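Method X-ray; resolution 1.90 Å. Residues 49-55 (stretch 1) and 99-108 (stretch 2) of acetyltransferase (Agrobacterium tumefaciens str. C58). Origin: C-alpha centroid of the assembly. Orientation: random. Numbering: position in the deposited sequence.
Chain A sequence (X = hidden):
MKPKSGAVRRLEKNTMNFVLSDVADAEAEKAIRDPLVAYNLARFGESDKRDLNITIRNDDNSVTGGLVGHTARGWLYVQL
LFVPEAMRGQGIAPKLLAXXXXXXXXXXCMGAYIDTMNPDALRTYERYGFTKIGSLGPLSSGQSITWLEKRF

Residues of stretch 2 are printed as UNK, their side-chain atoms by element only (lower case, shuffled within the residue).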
# COMPACT_ATOMS: atom_id res chain seq x y z
N LYS A 49 -14.36 -3.93 3.19
CA LYS A 49 -13.25 -4.39 2.33
C LYS A 49 -13.61 -5.65 1.56
O LYS A 49 -13.99 -6.67 2.15
CB LYS A 49 -11.97 -4.63 3.13
CG LYS A 49 -10.77 -4.89 2.21
CD LYS A 49 -9.49 -4.97 3.01
CE LYS A 49 -8.31 -5.26 2.11
NZ LYS A 49 -7.04 -4.99 2.86
N ARG A 50 -13.44 -5.58 0.25
CA ARG A 50 -13.83 -6.65 -0.65
C ARG A 50 -12.86 -6.70 -1.82
O ARG A 50 -12.67 -5.71 -2.52
CB ARG A 50 -15.25 -6.42 -1.13
CG ARG A 50 -15.83 -7.51 -2.00
CD ARG A 50 -17.26 -7.16 -2.36
NE ARG A 50 -17.85 -8.06 -3.34
CZ ARG A 50 -18.93 -7.78 -4.06
NH1 ARG A 50 -19.55 -6.61 -3.93
NH2 ARG A 50 -19.40 -8.68 -4.92
N ASP A 51 -12.25 -7.86 -2.02
CA ASP A 51 -11.27 -8.01 -3.10
C ASP A 51 -11.88 -7.73 -4.46
O ASP A 51 -13.09 -7.90 -4.67
CB ASP A 51 -10.68 -9.42 -3.07
CG ASP A 51 -9.90 -9.69 -1.80
OD1 ASP A 51 -9.05 -8.85 -1.43
OD2 ASP A 51 -10.14 -10.74 -1.17
N LEU A 52 -11.04 -7.29 -5.39
CA LEU A 52 -11.44 -7.08 -6.77
C LEU A 52 -10.25 -7.43 -7.66
O LEU A 52 -9.28 -6.66 -7.78
CB LEU A 52 -11.90 -5.61 -6.98
CG LEU A 52 -12.69 -5.31 -8.26
CD1 LEU A 52 -13.33 -3.92 -8.21
CD2 LEU A 52 -11.83 -5.47 -9.54
N ASN A 53 -10.30 -8.62 -8.26
CA ASN A 53 -9.24 -9.08 -9.14
C ASN A 53 -9.77 -9.37 -10.54
O ASN A 53 -10.93 -9.75 -10.72
CB ASN A 53 -8.59 -10.35 -8.60
CG ASN A 53 -8.05 -10.19 -7.19
OD1 ASN A 53 -7.51 -9.15 -6.82
ND2 ASN A 53 -8.18 -11.25 -6.40
N ILE A 54 -8.91 -9.18 -11.54
CA ILE A 54 -9.21 -9.57 -12.90
C ILE A 54 -8.00 -10.33 -13.37
O ILE A 54 -6.88 -9.80 -13.41
CB ILE A 54 -9.48 -8.37 -13.81
CG1 ILE A 54 -10.70 -7.59 -13.33
CG2 ILE A 54 -9.68 -8.83 -15.27
CD1 ILE A 54 -10.61 -6.12 -13.58
N THR A 55 -8.21 -11.60 -13.72
CA THR A 55 -7.14 -12.41 -14.26
C THR A 55 -7.30 -12.53 -15.76
O THR A 55 -8.41 -12.66 -16.28
CB THR A 55 -7.07 -13.81 -13.62
OG1 THR A 55 -8.38 -14.37 -13.53
CG2 THR A 55 -6.46 -13.73 -12.22
N UNK A 99 -12.68 -2.41 -16.54
CA UNK A 99 -13.42 -3.50 -15.89
C UNK A 99 -13.49 -3.33 -14.38
O UNK A 99 -14.54 -3.57 -13.76
c UNK A 99 -13.17 -8.08 -16.78
c UNK A 99 -12.79 -4.85 -16.23
se UNK A 99 -12.11 -6.96 -18.02
c UNK A 99 -12.92 -5.22 -17.70
N UNK A 100 -12.38 -2.89 -13.78
CA UNK A 100 -12.33 -2.59 -12.35
C UNK A 100 -13.24 -1.41 -11.98
O UNK A 100 -13.97 -1.48 -10.99
c UNK A 100 -10.88 -2.29 -11.92
N UNK A 101 -13.21 -0.34 -12.78
CA UNK A 101 -14.06 0.82 -12.50
C UNK A 101 -15.55 0.45 -12.58
O UNK A 101 -16.35 0.84 -11.72
o UNK A 101 -13.09 4.53 -14.25
c UNK A 101 -14.27 4.42 -13.89
o UNK A 101 -15.10 5.34 -14.02
c UNK A 101 -13.75 1.98 -13.43
c UNK A 101 -14.74 3.13 -13.26
N UNK A 102 -15.91 -0.29 -13.63
CA UNK A 102 -17.28 -0.76 -13.78
C UNK A 102 -17.75 -1.51 -12.54
O UNK A 102 -18.86 -1.27 -12.05
c UNK A 102 -18.84 -2.11 -15.29
c UNK A 102 -18.99 -2.90 -16.58
c UNK A 102 -17.43 -1.62 -15.05
o UNK A 102 -20.02 -3.59 -16.73
o UNK A 102 -18.08 -2.83 -17.45
N UNK A 103 -16.92 -2.43 -12.03
CA UNK A 103 -17.27 -3.23 -10.85
C UNK A 103 -17.33 -2.35 -9.59
O UNK A 103 -18.25 -2.50 -8.77
o UNK A 103 -18.69 -5.91 -10.22
c UNK A 103 -16.51 -5.31 -9.42
c UNK A 103 -16.31 -4.42 -10.68
c UNK A 103 -17.93 -5.86 -9.24
o UNK A 103 -18.26 -6.24 -8.10
N UNK A 104 -16.39 -1.41 -9.48
CA UNK A 104 -16.37 -0.48 -8.34
C UNK A 104 -17.60 0.41 -8.33
O UNK A 104 -18.20 0.63 -7.28
c UNK A 104 -15.09 0.36 -8.36
N UNK A 105 -18.00 0.90 -9.50
CA UNK A 105 -19.24 1.69 -9.59
C UNK A 105 -20.46 0.86 -9.18
O UNK A 105 -21.33 1.35 -8.45
c UNK A 105 -18.13 6.14 -13.24
n UNK A 105 -19.38 6.47 -12.96
n UNK A 105 -17.28 7.08 -13.59
c UNK A 105 -19.43 2.25 -11.00
c UNK A 105 -18.58 3.75 -12.79
c UNK A 105 -18.49 3.41 -11.31
n UNK A 105 -17.72 4.87 -13.16
N UNK A 106 -20.49 -0.40 -9.61
CA UNK A 106 -21.55 -1.32 -9.20
C UNK A 106 -21.62 -1.48 -7.69
O UNK A 106 -22.71 -1.56 -7.11
c UNK A 106 -21.74 -2.77 -11.27
n UNK A 106 -21.22 -4.72 -13.77
c UNK A 106 -22.49 -4.29 -13.12
c UNK A 106 -21.35 -2.70 -9.83
c UNK A 106 -22.36 -4.12 -11.61
N UNK A 107 -20.45 -1.54 -7.05
CA UNK A 107 -20.37 -1.70 -5.60
C UNK A 107 -20.74 -0.42 -4.86
O UNK A 107 -20.75 -0.39 -3.63
n UNK A 107 -16.79 -5.22 -5.84
c UNK A 107 -15.67 -5.87 -5.54
n UNK A 107 -15.42 -7.04 -6.13
c UNK A 107 -18.53 -3.49 -5.80
c UNK A 107 -17.18 -3.93 -5.28
c UNK A 107 -18.97 -2.16 -5.19
n UNK A 107 -14.81 -5.39 -4.66
N UNK A 108 -21.03 0.65 -5.62
CA UNK A 108 -21.38 1.95 -5.07
C UNK A 108 -20.22 2.86 -4.70
O UNK A 108 -20.39 3.79 -3.92

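Position 99 lies in a helix already under way, with three carbons and one selenium in an unbranched chain, the selenium between carbons. Its CB lies 3.7 Å from CD1 of Ile54. A selenium between carbons of an unbranched chain marks a selenomethionine, so this is Met99.

Position 100 has a single side-chain carbon, CB, 4.1 Å from Leu52 CD2 and 4.2 Å from Ile54 CD1. One carbon makes it Ala100.

Position 101 has three carbons, the third carrying two oxygens, and points away from the strand: Glu101. Position 102 repeats that composition and is likewise out of the strand's reach: Glu102.

Position 103 again shows three carbons ending in two oxygens, but its CA-to-CB bond points toward the strand. Its second side-chain carbon lies 3.7 Å from Leu52 CD1; its aliphatic part packs on Leu52. This is Glu103.

Position 104 is one carbon, set sideways and buried, with its backbone N 4.2 Å from Leu52 CD1: Ala104.

Position 105 has three carbons, a nitrogen, then a carbon bearing two more nitrogens, a guanidinium that never reaches the strand. It is Arg105, whose NE and NH2 each donate to Glu101 OE2 at 2.8 Å, a salt bridge one turn back. Position 106, four carbons in a row ending in nitrogen, is Lys106.

Position 107 has three carbons, a nitrogen and a carbon bearing two more nitrogens; its CA-to-CB bond points toward the strand, and both terminal nitrogens bond Asp51 O. This is Arg107. NH2 donates to Asp51 O at 2.9 Å and NH1 to the same oxygen at 3.0 Å, while NH1 also makes a weak bond to Arg50 O at 3.0 Å.

Position 108 has no side-chain atoms, and its phi is +85°, which favours glycine. Gly108 is the first residue past the helix to leave helical phi/psi, in a Schellman motif.

The contact has two parts. At one end, Ala100 and the CB of Met99 receive Leu52 and Ile54, alternate strand residues that point toward the helix. At the other, the hydrogen bonds Arg107 gives to the strand go to backbone carbonyls, not to side chains. Leu52 CG covers one face of its guanidinium and Arg50 CG the opposite face. The guanidinium of Arg50 also stacks flat on Arg107, centres 4.0 Å apart and planes at 8°. Glu103 accompanies this pairing of like charges: its OE2 accepts from Arg107 NE at 2.9 Å in a salt bridge and sits 4.2 Å from Arg50 NH2, a purely electrostatic approach. The rule is hydrophobic packing beside a braced, backbone-reading arginine.

Stretch 2 (99-108) MAEEEARKRG
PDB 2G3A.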